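Local coordinates for flavin-containing monooxygenase (Allium sativum, PDB 6WPU), which probably uses its FAD cofactor to oxygenate the sulfur of S-allyl-L-cysteine, as a flavin-dependent S-monooxygenase of garlic, at residues Ala30-Leu35 with Val342-Cys347; Val219-Ser224 with Ser266-Thr271; Leu303-Ile308 with Pro330-Val335; Ser351-Ala356 with Gly360-Pro365; Lys423-Asn428 with Glu434-Glu439. All coordinates share one frame; numbering follows the deposited sequence.

Contact 1: residues Ala30-Leu35 with Val342-Cys347; sequences AGAAGL and VPFPLC. With FAD (flavin-adenine dinucleotide), chain B.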
# COMPACT_ATOMS: atom_id res chain seq x y z
N ALA A 30 -0.87 4.86 -12.42
CA ALA A 30 -2.14 5.55 -12.25
C ALA A 30 -3.06 4.80 -11.28
O ALA A 30 -4.26 4.65 -11.52
CB ALA A 30 -2.84 5.76 -13.60
N GLY A 31 -2.49 4.30 -10.18
CA GLY A 31 -3.28 3.96 -9.02
C GLY A 31 -3.66 5.24 -8.30
O GLY A 31 -3.52 6.34 -8.82
N ALA A 32 -4.12 5.08 -7.05
CA ALA A 32 -4.54 6.25 -6.28
C ALA A 32 -3.41 7.28 -6.17
O ALA A 32 -3.66 8.48 -6.26
CB ALA A 32 -5.00 5.81 -4.89
N ALA A 33 -2.17 6.82 -5.96
CA ALA A 33 -1.06 7.76 -5.82
C ALA A 33 -0.86 8.57 -7.09
O ALA A 33 -0.80 9.80 -7.05
CB ALA A 33 0.22 6.99 -5.47
N GLY A 34 -0.75 7.89 -8.24
CA GLY A 34 -0.57 8.59 -9.50
C GLY A 34 -1.74 9.49 -9.86
O GLY A 34 -1.54 10.59 -10.38
N LEU A 35 -2.96 9.05 -9.57
CA LEU A 35 -4.12 9.89 -9.88
C LEU A 35 -4.06 11.22 -9.14
O LEU A 35 -4.25 12.28 -9.74
CB LEU A 35 -5.42 9.16 -9.54
CG LEU A 35 -5.73 7.95 -10.42
CD1 LEU A 35 -6.84 7.13 -9.80
CD2 LEU A 35 -6.10 8.41 -11.81
N VAL A 342 -3.10 5.79 6.45
CA VAL A 342 -4.25 6.12 5.62
C VAL A 342 -3.72 6.70 4.31
O VAL A 342 -3.27 7.85 4.29
CB VAL A 342 -5.19 7.10 6.33
CG1 VAL A 342 -6.44 7.33 5.51
CG2 VAL A 342 -5.54 6.56 7.72
N PRO A 343 -3.76 5.96 3.20
CA PRO A 343 -2.94 6.33 2.03
C PRO A 343 -3.43 7.51 1.19
O PRO A 343 -2.58 8.27 0.72
CB PRO A 343 -2.93 5.05 1.19
CG PRO A 343 -4.14 4.30 1.61
CD PRO A 343 -4.35 4.61 3.06
N PHE A 344 -4.74 7.66 0.95
CA PHE A 344 -5.19 8.66 -0.03
C PHE A 344 -4.84 10.07 0.41
O PHE A 344 -4.20 10.79 -0.38
CB PHE A 344 -6.70 8.52 -0.32
CG PHE A 344 -7.12 7.21 -0.97
CD1 PHE A 344 -6.19 6.28 -1.40
CD2 PHE A 344 -8.47 6.91 -1.13
CE1 PHE A 344 -6.58 5.07 -1.99
CE2 PHE A 344 -8.88 5.70 -1.71
CZ PHE A 344 -7.93 4.78 -2.15
N PRO A 345 -5.17 10.53 1.63
CA PRO A 345 -4.77 11.90 2.01
C PRO A 345 -3.26 12.06 2.13
O PRO A 345 -2.75 13.15 1.83
CB PRO A 345 -5.49 12.13 3.35
CG PRO A 345 -5.80 10.79 3.87
CD PRO A 345 -5.98 9.88 2.68
N LEU A 346 -2.53 11.02 2.56
CA LEU A 346 -1.08 11.13 2.63
C LEU A 346 -0.46 11.38 1.25
O LEU A 346 0.40 12.25 1.08
CB LEU A 346 -0.49 9.87 3.28
CG LEU A 346 1.03 9.92 3.45
CD1 LEU A 346 1.46 9.33 4.79
CD2 LEU A 346 1.76 9.22 2.29
N CYS A 347 -0.88 10.59 0.24
CA CYS A 347 -0.36 10.79 -1.11
C CYS A 347 -0.77 12.15 -1.66
O CYS A 347 -0.01 12.80 -2.38
CB CYS A 347 -0.86 9.67 -2.04
SG CYS A 347 -0.20 8.00 -1.66
PA FAD B . -1.14 0.86 -6.52
O1A FAD B . -2.63 0.74 -6.19
O2A FAD B . -0.29 -0.31 -6.54
O5B FAD B . -0.89 1.42 -7.90
C5B FAD B . 0.34 1.48 -8.61
C4B FAD B . 0.09 1.60 -10.13
O4B FAD B . 1.25 1.78 -10.89
C3B FAD B . -0.63 0.41 -10.70
O3B FAD B . -1.75 0.80 -11.43
C2B FAD B . 0.36 -0.23 -11.60
O2B FAD B . -0.21 -0.87 -12.69
C1B FAD B . 1.18 0.96 -12.02
N9A FAD B . 2.53 0.63 -12.41
C8A FAD B . 3.41 -0.17 -11.70
N7A FAD B . 4.58 -0.26 -12.36
C5A FAD B . 4.49 0.46 -13.55
C6A FAD B . 5.36 0.70 -14.61
N6A FAD B . 6.70 0.16 -14.63
N1A FAD B . 4.96 1.48 -15.64
C2A FAD B . 3.72 2.01 -15.68
N3A FAD B . 2.83 1.80 -14.68
C4A FAD B . 3.19 1.04 -13.61
N1 FAD B . -5.89 1.51 1.86
C2 FAD B . -7.11 2.12 2.32
O2 FAD B . -7.25 3.46 2.32
N3 FAD B . -8.11 1.35 2.87
C4 FAD B . -8.00 -0.03 2.90
O4 FAD B . -8.97 -0.81 3.42
C4X FAD B . -6.87 -0.70 2.22
N5 FAD B . -6.88 -2.08 2.05
C5X FAD B . -5.83 -2.69 1.37
C6 FAD B . -5.83 -4.08 1.21
C7 FAD B . -4.79 -4.69 0.52
C7M FAD B . -4.80 -6.18 0.37
C8 FAD B . -3.75 -3.92 0.00
C8M FAD B . -2.60 -4.55 -0.74
C9 FAD B . -3.74 -2.53 0.16
C9A FAD B . -4.78 -1.92 0.85
N10 FAD B . -4.78 -0.49 1.00
C10 FAD B . -5.83 0.13 1.68
C1' FAD B . -3.65 0.31 0.49
C2' FAD B . -3.57 0.63 -0.99
O2' FAD B . -2.34 0.26 -1.45
C3' FAD B . -3.68 2.13 -1.09
O3' FAD B . -5.01 2.36 -0.80
C4' FAD B . -3.37 2.73 -2.46
O4' FAD B . -4.08 2.01 -3.40
C5' FAD B . -1.89 2.83 -2.85
O5' FAD B . -1.96 3.04 -4.23
P FAD B . -0.78 3.27 -5.27
O1P FAD B . -1.22 4.23 -6.44
O2P FAD B . 0.46 3.67 -4.38
O3P FAD B . -0.32 1.73 -5.61
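Ala-32 and Ala-33, in the first turn of the helix that follows the dinucleotide-binding loop, meet Phe-344 and Cys-347 from the first turns of helix 343-358 beside the FAD. Ala-32 CB lies 3.4 Å from Phe-344 CE1, approaching the ring obliquely. Ala-33 CB stands 4.0 Å from Cys-347 SG, a looser apolar touch one turn further along helix 343-358. The phenyl group turns back on the side of its own backbone N (chi1 -63°), which brings CE1 against both Ala-32 CB and the ribityl hydroxyl O3' of FAD, 3.4 Å from that oxygen. Gly-31 and Gly-34 fit the Rossmann-type GxGxxG pattern, where the helix N-terminus faces the cofactor diphosphate. Here Ala-33 N donates to FAD O1P at 2.8 Å with an N-H...O angle of 154°, so the helix dipole probably adds to the hold on the negative charge. Gly-31, with no side chain, lets the cofactor's O5B pass close to its alpha carbon. At the flavin end Pro-343 packs CD 3.2 Å from FAD O2. Leu-127 of helix 120-133 packs on both Ala-32 and Phe-344, while the Phe-100 ring meets that of Phe-344.

Contact 2: residues Val219-Ser224 with Ser266-Thr271; sequences VIIGSS and SMIKIT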
# COMPACT_ATOMS: atom_id res chain seq x y z
N VAL A 219 -2.76 -23.25 7.07
CA VAL A 219 -1.98 -22.41 7.97
C VAL A 219 -1.77 -21.06 7.29
O VAL A 219 -1.35 -20.99 6.13
CB VAL A 219 -0.65 -23.07 8.35
CG1 VAL A 219 0.18 -22.12 9.23
CG2 VAL A 219 -0.90 -24.40 9.08
N ILE A 220 -2.12 -19.98 7.99
CA ILE A 220 -1.92 -18.61 7.53
C ILE A 220 -0.83 -18.01 8.41
O ILE A 220 -1.02 -17.88 9.62
CB ILE A 220 -3.20 -17.77 7.62
CG1 ILE A 220 -4.43 -18.50 7.06
CG2 ILE A 220 -3.01 -16.43 6.94
CD1 ILE A 220 -4.58 -18.45 5.61
N ILE A 221 0.30 -17.64 7.81
CA ILE A 221 1.39 -16.99 8.54
C ILE A 221 1.25 -15.49 8.35
O ILE A 221 1.40 -14.98 7.24
CB ILE A 221 2.77 -17.46 8.06
CG1 ILE A 221 2.87 -18.99 8.08
CG2 ILE A 221 3.86 -16.84 8.91
CD1 ILE A 221 4.10 -19.51 7.39
N GLY A 222 0.99 -14.77 9.44
CA GLY A 222 1.00 -13.32 9.39
C GLY A 222 0.59 -12.72 10.72
O GLY A 222 -0.14 -13.35 11.48
N SER A 223 1.06 -11.51 11.01
CA SER A 223 0.75 -10.85 12.27
C SER A 223 -0.22 -9.68 12.13
O SER A 223 -0.59 -9.08 13.14
CB SER A 223 2.04 -10.36 12.94
OG SER A 223 2.77 -9.56 12.03
N SER A 224 -0.62 -9.35 10.91
CA SER A 224 -1.49 -8.21 10.66
C SER A 224 -2.97 -8.60 10.75
O SER A 224 -3.32 -9.78 10.74
CB SER A 224 -1.20 -7.61 9.29
OG SER A 224 -1.63 -8.49 8.27
N SER A 266 1.35 -18.87 17.88
CA SER A 266 2.42 -17.90 17.84
C SER A 266 3.29 -18.09 16.60
O SER A 266 3.50 -17.15 15.83
CB SER A 266 3.26 -18.00 19.12
OG SER A 266 4.08 -16.85 19.25
N MET A 267 3.79 -19.30 16.38
CA MET A 267 4.72 -19.49 15.28
C MET A 267 4.86 -20.97 14.98
O MET A 267 4.64 -21.82 15.85
CB MET A 267 6.10 -18.91 15.60
CG MET A 267 6.74 -19.59 16.81
SD MET A 267 8.30 -18.84 17.32
CE MET A 267 9.41 -19.42 16.05
N ILE A 268 5.22 -21.26 13.73
CA ILE A 268 5.59 -22.61 13.35
C ILE A 268 6.92 -22.96 14.00
O ILE A 268 7.91 -22.22 13.86
CB ILE A 268 5.67 -22.75 11.82
CG1 ILE A 268 4.31 -22.46 11.18
CG2 ILE A 268 6.15 -24.16 11.46
CD1 ILE A 268 4.33 -22.46 9.65
N LYS A 269 6.96 -24.08 14.70
CA LYS A 269 8.21 -24.60 15.23
C LYS A 269 8.95 -25.45 14.22
O LYS A 269 10.17 -25.32 14.06
CB LYS A 269 7.92 -25.38 16.51
CG LYS A 269 8.95 -26.41 16.91
CD LYS A 269 8.65 -26.90 18.31
CE LYS A 269 9.06 -28.34 18.49
NZ LYS A 269 8.53 -28.91 19.76
N ILE A 270 8.23 -26.32 13.50
CA ILE A 270 8.85 -27.23 12.53
C ILE A 270 7.75 -27.71 11.59
O ILE A 270 6.59 -27.86 11.98
CB ILE A 270 9.56 -28.41 13.26
CG1 ILE A 270 10.36 -29.27 12.27
CG2 ILE A 270 8.59 -29.31 14.04
CD1 ILE A 270 11.41 -28.49 11.52
N THR A 271 8.11 -27.90 10.32
CA THR A 271 7.28 -28.64 9.37
C THR A 271 7.95 -29.98 9.05
O THR A 271 9.17 -30.09 9.00
CB THR A 271 7.02 -27.83 8.09
OG1 THR A 271 8.26 -27.52 7.44
CG2 THR A 271 6.29 -26.53 8.42
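Ile-221 and Ile-268 reach each other because both carry CG1 anti to the carbonyl carbon and on the side of the backbone N (chi1 -53° and -61°), and both then run out extended to CD1. Their methyl ends touch, CD1 to CD1, at 3.7 Å, with the two side chains crossing at about a right angle. The contact lies in the mixed sheet that holds strands 217-221 and 262-271, but the two are not neighbours there: strand 240-244 lies between them and pairs in parallel with each. Backbone bonds from Ile-220 to His-242 and Ala-244 make one of those pairings, so what joins 219-224 to 266-271 directly is aliphatic side-chain packing. The nearest CA pair, Ile-221 with Met-267, is 7.9 Å apart, too far for direct strand pairing. Beyond Ile-268 the strand has a classic beta bulge, with Lys-269 and Ile-270 both facing Val-278 of the next strand. Val-277 packs against Ile-268 and Phe-279 against Val-219, which extends the apolar layer over strand 276-279. Val-219 completes the contact more loosely: its CG1 branch, the one opposite the backbone N, stops 4.2 Å from Ile-268 CD1.

Contact 3: residues Leu303-Ile308 with Pro330-Val335; sequences LNTNGI and PSLSFV. With SO4 (sulfate ion), chain E.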
# COMPACT_ATOMS: atom_id res chain seq x y z
N LEU A 303 14.18 1.75 -12.52
CA LEU A 303 14.76 2.99 -12.03
C LEU A 303 16.28 2.88 -11.98
O LEU A 303 16.82 2.04 -11.25
CB LEU A 303 14.19 3.33 -10.66
CG LEU A 303 14.66 4.67 -10.10
CD1 LEU A 303 14.42 5.80 -11.12
CD2 LEU A 303 13.96 4.94 -8.78
N ASN A 304 16.97 3.73 -12.75
CA ASN A 304 18.43 3.73 -12.81
C ASN A 304 18.95 5.04 -12.23
O ASN A 304 18.84 6.10 -12.87
CB ASN A 304 18.91 3.53 -14.25
CG ASN A 304 18.41 2.20 -14.84
OD1 ASN A 304 17.76 2.18 -15.88
ND2 ASN A 304 18.68 1.10 -14.14
N THR A 305 19.53 4.97 -11.03
CA THR A 305 20.07 6.13 -10.33
C THR A 305 21.57 6.01 -10.05
O THR A 305 22.11 6.83 -9.31
CB THR A 305 19.32 6.34 -9.01
OG1 THR A 305 19.51 5.20 -8.15
CG2 THR A 305 17.84 6.54 -9.27
N ASN A 306 22.24 5.00 -10.62
CA ASN A 306 23.67 4.75 -10.37
C ASN A 306 23.96 4.51 -8.89
O ASN A 306 25.00 4.92 -8.36
CB ASN A 306 24.54 5.88 -10.91
CG ASN A 306 24.96 5.65 -12.33
OD1 ASN A 306 24.25 6.00 -13.27
ND2 ASN A 306 26.13 5.04 -12.50
N GLY A 307 23.02 3.85 -8.20
CA GLY A 307 23.18 3.54 -6.80
C GLY A 307 22.77 4.63 -5.84
O GLY A 307 22.81 4.40 -4.62
N ILE A 308 22.39 5.81 -6.33
CA ILE A 308 21.96 6.90 -5.45
C ILE A 308 20.73 6.48 -4.65
O ILE A 308 20.60 6.82 -3.46
CB ILE A 308 21.71 8.18 -6.26
CG1 ILE A 308 23.02 8.75 -6.79
CG2 ILE A 308 20.99 9.24 -5.42
CD1 ILE A 308 22.83 9.93 -7.71
N PRO A 330 14.83 18.29 -6.68
CA PRO A 330 13.48 17.70 -6.68
C PRO A 330 13.08 16.96 -7.96
O PRO A 330 11.91 16.62 -8.12
CB PRO A 330 12.59 18.91 -6.50
CG PRO A 330 13.32 20.00 -7.33
CD PRO A 330 14.80 19.70 -7.13
N SER A 331 14.03 16.74 -8.88
CA SER A 331 13.68 16.15 -10.17
C SER A 331 13.27 14.68 -10.05
O SER A 331 12.66 14.13 -10.97
CB SER A 331 14.84 16.34 -11.16
OG SER A 331 15.93 15.47 -10.88
N LEU A 332 13.58 14.02 -8.94
CA LEU A 332 13.08 12.67 -8.73
C LEU A 332 12.41 12.63 -7.36
O LEU A 332 12.97 13.14 -6.39
CB LEU A 332 14.19 11.62 -8.84
CG LEU A 332 13.74 10.17 -8.61
CD1 LEU A 332 12.83 9.69 -9.75
CD2 LEU A 332 14.94 9.26 -8.45
N SER A 333 11.20 12.06 -7.30
CA SER A 333 10.47 11.95 -6.05
C SER A 333 9.60 10.69 -6.07
O SER A 333 9.33 10.11 -7.13
CB SER A 333 9.62 13.19 -5.80
OG SER A 333 8.65 13.33 -6.82
N PHE A 334 9.17 10.28 -4.88
CA PHE A 334 8.35 9.08 -4.69
C PHE A 334 7.09 9.43 -3.91
O PHE A 334 7.19 10.07 -2.86
CB PHE A 334 9.12 7.98 -3.94
CG PHE A 334 10.31 7.45 -4.68
CD1 PHE A 334 11.50 8.17 -4.73
CD2 PHE A 334 10.25 6.21 -5.32
CE1 PHE A 334 12.61 7.68 -5.41
CE2 PHE A 334 11.36 5.71 -6.00
CZ PHE A 334 12.54 6.45 -6.05
N VAL A 335 5.93 9.00 -4.40
CA VAL A 335 4.67 9.18 -3.69
C VAL A 335 4.18 7.82 -3.19
O VAL A 335 4.14 6.85 -3.95
CB VAL A 335 3.60 9.87 -4.56
CG1 VAL A 335 2.25 9.92 -3.83
CG2 VAL A 335 4.02 11.30 -4.88
S SO4 E . 21.14 1.50 -10.81
O1 SO4 E . 22.16 0.69 -10.15
O2 SO4 E . 20.16 0.60 -11.43
O3 SO4 E . 21.75 2.36 -11.84
O4 SO4 E . 20.47 2.34 -9.81
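Leu-303 and Phe-334 make the tight part of this contact, approaching from opposite directions until Leu-303 CD2 stands 3.4 Å from Phe-334 CZ. The methyl comes in at the ring edge, near its plane, and leans toward CE2 at 3.9 Å. Leu-303 reaches so far inward because its CG lies opposite the backbone N (chi1 -176°). Phe-300 meets the same phenyl ring edge-to-face, and Val-178 of the neighbouring strand packs on it, so Phe-334 is buried among apolar neighbours at strand 332-334, the edge of the parallel sheet. The packing slackens toward Leu-332, whose CD2 is 4.1 Å from Thr-305 CG2 and 4.4 Å from Leu-303 CD1. On the outer side the chain folds into a type I' beta turn from Thr-305 to Ile-308, with Asn-306 and Gly-307 exposed at its corner. A sulfate, probably from the crystallisation liquor, rests on the turn's backbone: Thr-305 N donates to O4 at 3.0 Å and Asn-306 N to O3 at 2.9 Å, while the bond from Gly-307 N to O4 is weak. Thr-305 OG1 is hydrogen-bonded to Val-309 N. The cohesion between the segments is thus apolar, and the turn's amides offer a small anion site facing away from the sheet.

Contact 4: residues Ser351-Ala356 with Gly360-Pro365; sequences SKWIAA and GRISLP
Ala-356 O takes a hydrogen bond from Ile-362 N at 3.2 Å, nearly straight at the hydrogen (166°) but arriving from above the carbonyl plane. Ser-359 OG also bonds to this oxygen. A second polar link runs through a water, which accepts from Trp-353 NE1 (3.0 Å) at the indole edge, in the ring plane, and donates to Ser-363 O. Apolar contacts fill the space between: Ile-362 CD1 comes to the indole edge 3.3 Å from Trp-353 CD1, and Leu-364 CD2 lies 3.6 Å from Trp-353 CZ2; the Ile-362 and Leu-364 side chains each run at about a right angle to that of Trp-353. Ile-362 also sets CG1 3.8 Å from Ala-356 CB. Arg-361 bends at chi3 (69°) to bring one guanidinium face over Ala-356 CB, with NH2 3.4 Å from it, while Glu-44 forms a salt bridge with NE. Gly-360, at positive phi, ends helix 343-358 in a Schellman motif, after which the chain folds back along the helix's last turns.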
# COMPACT_ATOMS: atom_id res chain seq x y z
N SER A 351 2.05 14.87 -2.81
CA SER A 351 2.18 15.37 -4.17
C SER A 351 1.88 16.86 -4.22
O SER A 351 2.43 17.56 -5.08
CB SER A 351 1.26 14.57 -5.10
OG SER A 351 -0.08 14.62 -4.64
N LYS A 352 1.07 17.35 -3.29
CA LYS A 352 0.89 18.79 -3.13
C LYS A 352 2.22 19.46 -2.77
O LYS A 352 2.56 20.52 -3.29
CB LYS A 352 -0.17 19.05 -2.05
CG LYS A 352 -0.84 20.41 -2.10
CD LYS A 352 -1.88 20.55 -0.97
CE LYS A 352 -3.08 19.61 -1.17
NZ LYS A 352 -3.96 20.07 -2.30
N TRP A 353 3.00 18.82 -1.90
CA TRP A 353 4.32 19.32 -1.53
C TRP A 353 5.26 19.28 -2.72
O TRP A 353 5.95 20.27 -3.02
CB TRP A 353 4.86 18.48 -0.38
CG TRP A 353 6.17 18.91 0.18
CD1 TRP A 353 6.58 20.19 0.45
CD2 TRP A 353 7.25 18.05 0.56
NE1 TRP A 353 7.86 20.18 0.96
CE2 TRP A 353 8.29 18.88 1.05
CE3 TRP A 353 7.45 16.66 0.52
CZ2 TRP A 353 9.50 18.36 1.50
CZ3 TRP A 353 8.66 16.15 0.98
CH2 TRP A 353 9.67 17.01 1.47
N ILE A 354 5.30 18.14 -3.42
CA ILE A 354 6.18 17.99 -4.58
C ILE A 354 5.88 19.07 -5.62
O ILE A 354 6.80 19.72 -6.14
CB ILE A 354 6.05 16.59 -5.18
CG1 ILE A 354 6.61 15.52 -4.23
CG2 ILE A 354 6.77 16.51 -6.54
CD1 ILE A 354 6.19 14.11 -4.68
N ALA A 355 4.60 19.27 -5.93
CA ALA A 355 4.22 20.23 -6.96
C ALA A 355 4.65 21.64 -6.59
O ALA A 355 5.17 22.38 -7.43
CB ALA A 355 2.71 20.18 -7.20
N ALA A 356 4.47 22.02 -5.32
CA ALA A 356 4.86 23.35 -4.87
C ALA A 356 6.37 23.53 -4.87
O ALA A 356 6.87 24.63 -5.13
CB ALA A 356 4.28 23.62 -3.48
N GLY A 360 8.66 26.10 -7.54
CA GLY A 360 9.38 27.16 -6.86
C GLY A 360 8.59 27.90 -5.82
O GLY A 360 9.15 28.78 -5.16
N ARG A 361 7.31 27.56 -5.63
CA ARG A 361 6.52 28.26 -4.62
C ARG A 361 7.06 28.03 -3.21
O ARG A 361 6.99 28.92 -2.36
CB ARG A 361 5.05 27.83 -4.71
CG ARG A 361 4.20 28.33 -3.57
CD ARG A 361 2.74 28.38 -3.94
NE ARG A 361 2.14 27.06 -4.11
CZ ARG A 361 1.79 26.25 -3.10
NH1 ARG A 361 2.00 26.62 -1.84
NH2 ARG A 361 1.24 25.07 -3.36
N ILE A 362 7.60 26.85 -2.94
CA ILE A 362 8.28 26.60 -1.68
C ILE A 362 9.64 25.99 -1.98
O ILE A 362 9.91 25.54 -3.09
CB ILE A 362 7.47 25.68 -0.72
CG1 ILE A 362 7.33 24.28 -1.29
CG2 ILE A 362 6.08 26.26 -0.41
CD1 ILE A 362 6.50 23.41 -0.38
N SER A 363 10.49 25.99 -0.97
CA SER A 363 11.87 25.55 -1.13
C SER A 363 12.12 24.26 -0.36
O SER A 363 11.42 23.94 0.61
CB SER A 363 12.83 26.65 -0.65
OG SER A 363 14.16 26.35 -1.03
N LEU A 364 13.11 23.52 -0.81
CA LEU A 364 13.71 22.40 -0.09
C LEU A 364 14.97 22.87 0.62
O LEU A 364 15.54 23.90 0.27
CB LEU A 364 14.04 21.26 -1.06
CG LEU A 364 12.87 20.44 -1.60
CD1 LEU A 364 13.33 19.44 -2.68
CD2 LEU A 364 12.17 19.70 -0.45
N PRO A 365 15.45 22.15 1.64
CA PRO A 365 16.77 22.49 2.21
C PRO A 365 17.88 22.21 1.21
O PRO A 365 17.60 21.68 0.13
CB PRO A 365 16.89 21.55 3.43
CG PRO A 365 15.52 21.01 3.67
CD PRO A 365 14.85 20.98 2.32
O HOH W 1 9.92 22.06 2.08

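Contact 5: residues Lys423-Asn428 with Glu434-Glu439; sequences KEVSKN and ESYRDE
Tyr-436, Asn-428 and Val-425 carry nearly all of the surface buried here, with Tyr-436 laid against the last turns of helix 416-431. The backbone sets Tyr-436 CB against Asn-428; with CG between backbone N and carbonyl carbon (chi1 77°) the ring then swings to Val-425. That CB touches Asn-428 twice, 3.5 Å from its backbone O and 3.7 Å from its CB. One turn earlier, Val-425 CG2, the branch opposite the backbone N, meets the ring obliquely, 3.8 Å from Tyr-436 CD1. Phe-117 packs edge-to-face on the tyrosine and also touches Val-425, closing an aromatic and aliphatic cluster. The Asn-428 amide works at a distance: ND2 donates to a water at 2.9 Å, and that water donates to Tyr-436 O, also at 2.9 Å. Arg-437 lays its CG over one face of the Tyr-436 ring, 3.7 Å above the plane and offset toward the rim, and the phenol OH in turn sits over the centre of the guanidinium. Asp-229 forms a salt bridge with Arg-437 NH2. The loop after helix 416-431 is therefore packed on it mainly through carbon, and the water supplies the polar bridge.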
# COMPACT_ATOMS: atom_id res chain seq x y z
N LYS A 423 -7.90 6.27 15.48
CA LYS A 423 -7.60 5.62 16.75
C LYS A 423 -8.71 4.65 17.14
O LYS A 423 -8.44 3.57 17.69
CB LYS A 423 -7.40 6.66 17.86
CG LYS A 423 -6.10 7.43 17.74
CD LYS A 423 -5.80 8.23 19.02
CE LYS A 423 -4.64 9.20 18.81
NZ LYS A 423 -4.08 9.70 20.10
N GLU A 424 -9.96 5.01 16.83
CA GLU A 424 -11.10 4.17 17.20
C GLU A 424 -11.13 2.88 16.38
O GLU A 424 -11.37 1.80 16.93
CB GLU A 424 -12.39 4.96 17.00
CG GLU A 424 -13.64 4.22 17.39
CD GLU A 424 -13.90 4.29 18.89
OE1 GLU A 424 -13.18 5.04 19.60
OE2 GLU A 424 -14.83 3.58 19.34
N VAL A 425 -10.92 2.98 15.07
CA VAL A 425 -10.97 1.78 14.24
C VAL A 425 -9.74 0.91 14.48
O VAL A 425 -9.82 -0.32 14.43
CB VAL A 425 -11.14 2.12 12.74
CG1 VAL A 425 -9.87 2.72 12.17
CG2 VAL A 425 -11.48 0.85 11.95
N SER A 426 -8.59 1.54 14.74
CA SER A 426 -7.40 0.77 15.12
C SER A 426 -7.66 -0.07 16.36
O SER A 426 -7.29 -1.25 16.42
CB SER A 426 -6.23 1.73 15.33
OG SER A 426 -4.99 1.10 15.10
N LYS A 427 -8.33 0.51 17.37
CA LYS A 427 -8.63 -0.24 18.58
C LYS A 427 -9.65 -1.35 18.30
O LYS A 427 -9.50 -2.47 18.81
CB LYS A 427 -9.14 0.70 19.66
CG LYS A 427 -9.41 0.02 21.00
CD LYS A 427 -9.94 1.02 22.02
CE LYS A 427 -11.39 1.39 21.73
NZ LYS A 427 -12.33 0.34 22.24
N ASN A 428 -10.68 -1.05 17.51
CA ASN A 428 -11.71 -2.05 17.23
C ASN A 428 -11.20 -3.18 16.35
O ASN A 428 -11.65 -4.32 16.47
CB ASN A 428 -12.91 -1.39 16.57
CG ASN A 428 -13.63 -0.45 17.48
OD1 ASN A 428 -13.26 -0.30 18.65
ND2 ASN A 428 -14.65 0.22 16.96
N GLU A 434 -13.50 -9.59 13.95
CA GLU A 434 -14.63 -10.27 13.33
C GLU A 434 -15.86 -9.39 13.24
O GLU A 434 -16.80 -9.76 12.52
CB GLU A 434 -14.97 -11.55 14.11
CG GLU A 434 -15.66 -11.30 15.46
CD GLU A 434 -14.71 -10.87 16.59
OE1 GLU A 434 -13.47 -10.89 16.40
OE2 GLU A 434 -15.21 -10.53 17.69
N SER A 435 -15.90 -8.26 13.95
CA SER A 435 -17.11 -7.44 13.94
C SER A 435 -16.88 -5.94 13.77
O SER A 435 -17.88 -5.22 13.66
CB SER A 435 -17.90 -7.66 15.23
OG SER A 435 -17.17 -7.18 16.34
N TYR A 436 -15.64 -5.44 13.73
CA TYR A 436 -15.44 -3.99 13.74
C TYR A 436 -16.01 -3.32 12.49
O TYR A 436 -16.37 -2.13 12.54
CB TYR A 436 -13.95 -3.65 13.88
CG TYR A 436 -13.13 -3.81 12.62
CD1 TYR A 436 -12.77 -2.70 11.85
CD2 TYR A 436 -12.69 -5.07 12.21
CE1 TYR A 436 -12.01 -2.83 10.70
CE2 TYR A 436 -11.92 -5.21 11.05
CZ TYR A 436 -11.59 -4.08 10.30
OH TYR A 436 -10.83 -4.19 9.16
N ARG A 437 -16.11 -4.05 11.38
CA ARG A 437 -16.64 -3.44 10.16
C ARG A 437 -18.14 -3.19 10.23
O ARG A 437 -18.65 -2.33 9.51
CB ARG A 437 -16.31 -4.31 8.94
CG ARG A 437 -14.83 -4.35 8.56
CD ARG A 437 -14.65 -5.13 7.28
NE ARG A 437 -13.32 -4.99 6.70
CZ ARG A 437 -12.29 -5.80 6.96
NH1 ARG A 437 -11.12 -5.61 6.37
NH2 ARG A 437 -12.44 -6.81 7.81
N ASP A 438 -18.87 -3.89 11.08
CA ASP A 438 -20.32 -3.76 11.08
C ASP A 438 -20.89 -3.28 12.41
O ASP A 438 -22.06 -2.91 12.45
CB ASP A 438 -20.97 -5.09 10.69
CG ASP A 438 -20.66 -5.48 9.25
OD1 ASP A 438 -21.01 -4.71 8.33
OD2 ASP A 438 -20.04 -6.55 9.04
N GLU A 439 -20.09 -3.25 13.47
CA GLU A 439 -20.54 -2.80 14.79
C GLU A 439 -19.54 -1.78 15.31
O GLU A 439 -18.36 -2.11 15.52
CB GLU A 439 -20.67 -3.98 15.76
O HOH W 2 -14.97 -0.14 14.08

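In the fold
Contacts 1, 2 and 5 are buried, contacts 3 and 4 partly buried. Contact 1 has its centre about 9 Å from the centre of the chain, and its chemistry is set by FAD. Helix 343-358 serves contacts 1 and 4, from its cofactor end to its solvent-side C-terminus, where charged and water-mediated links appear. Contact 3 adjoins both: Val-335 packs on Cys-347 and Ala-33 of contact 1, and Ile-354 of contact 4 packs against Ser-333 and Val-335. Contact 2 stands apart in the other sheet, purely aliphatic and about 44 Å between centres from contact 4. Contact 5 lies in the helix 416-431 region, its nearest atoms about 7 Å from contact 1.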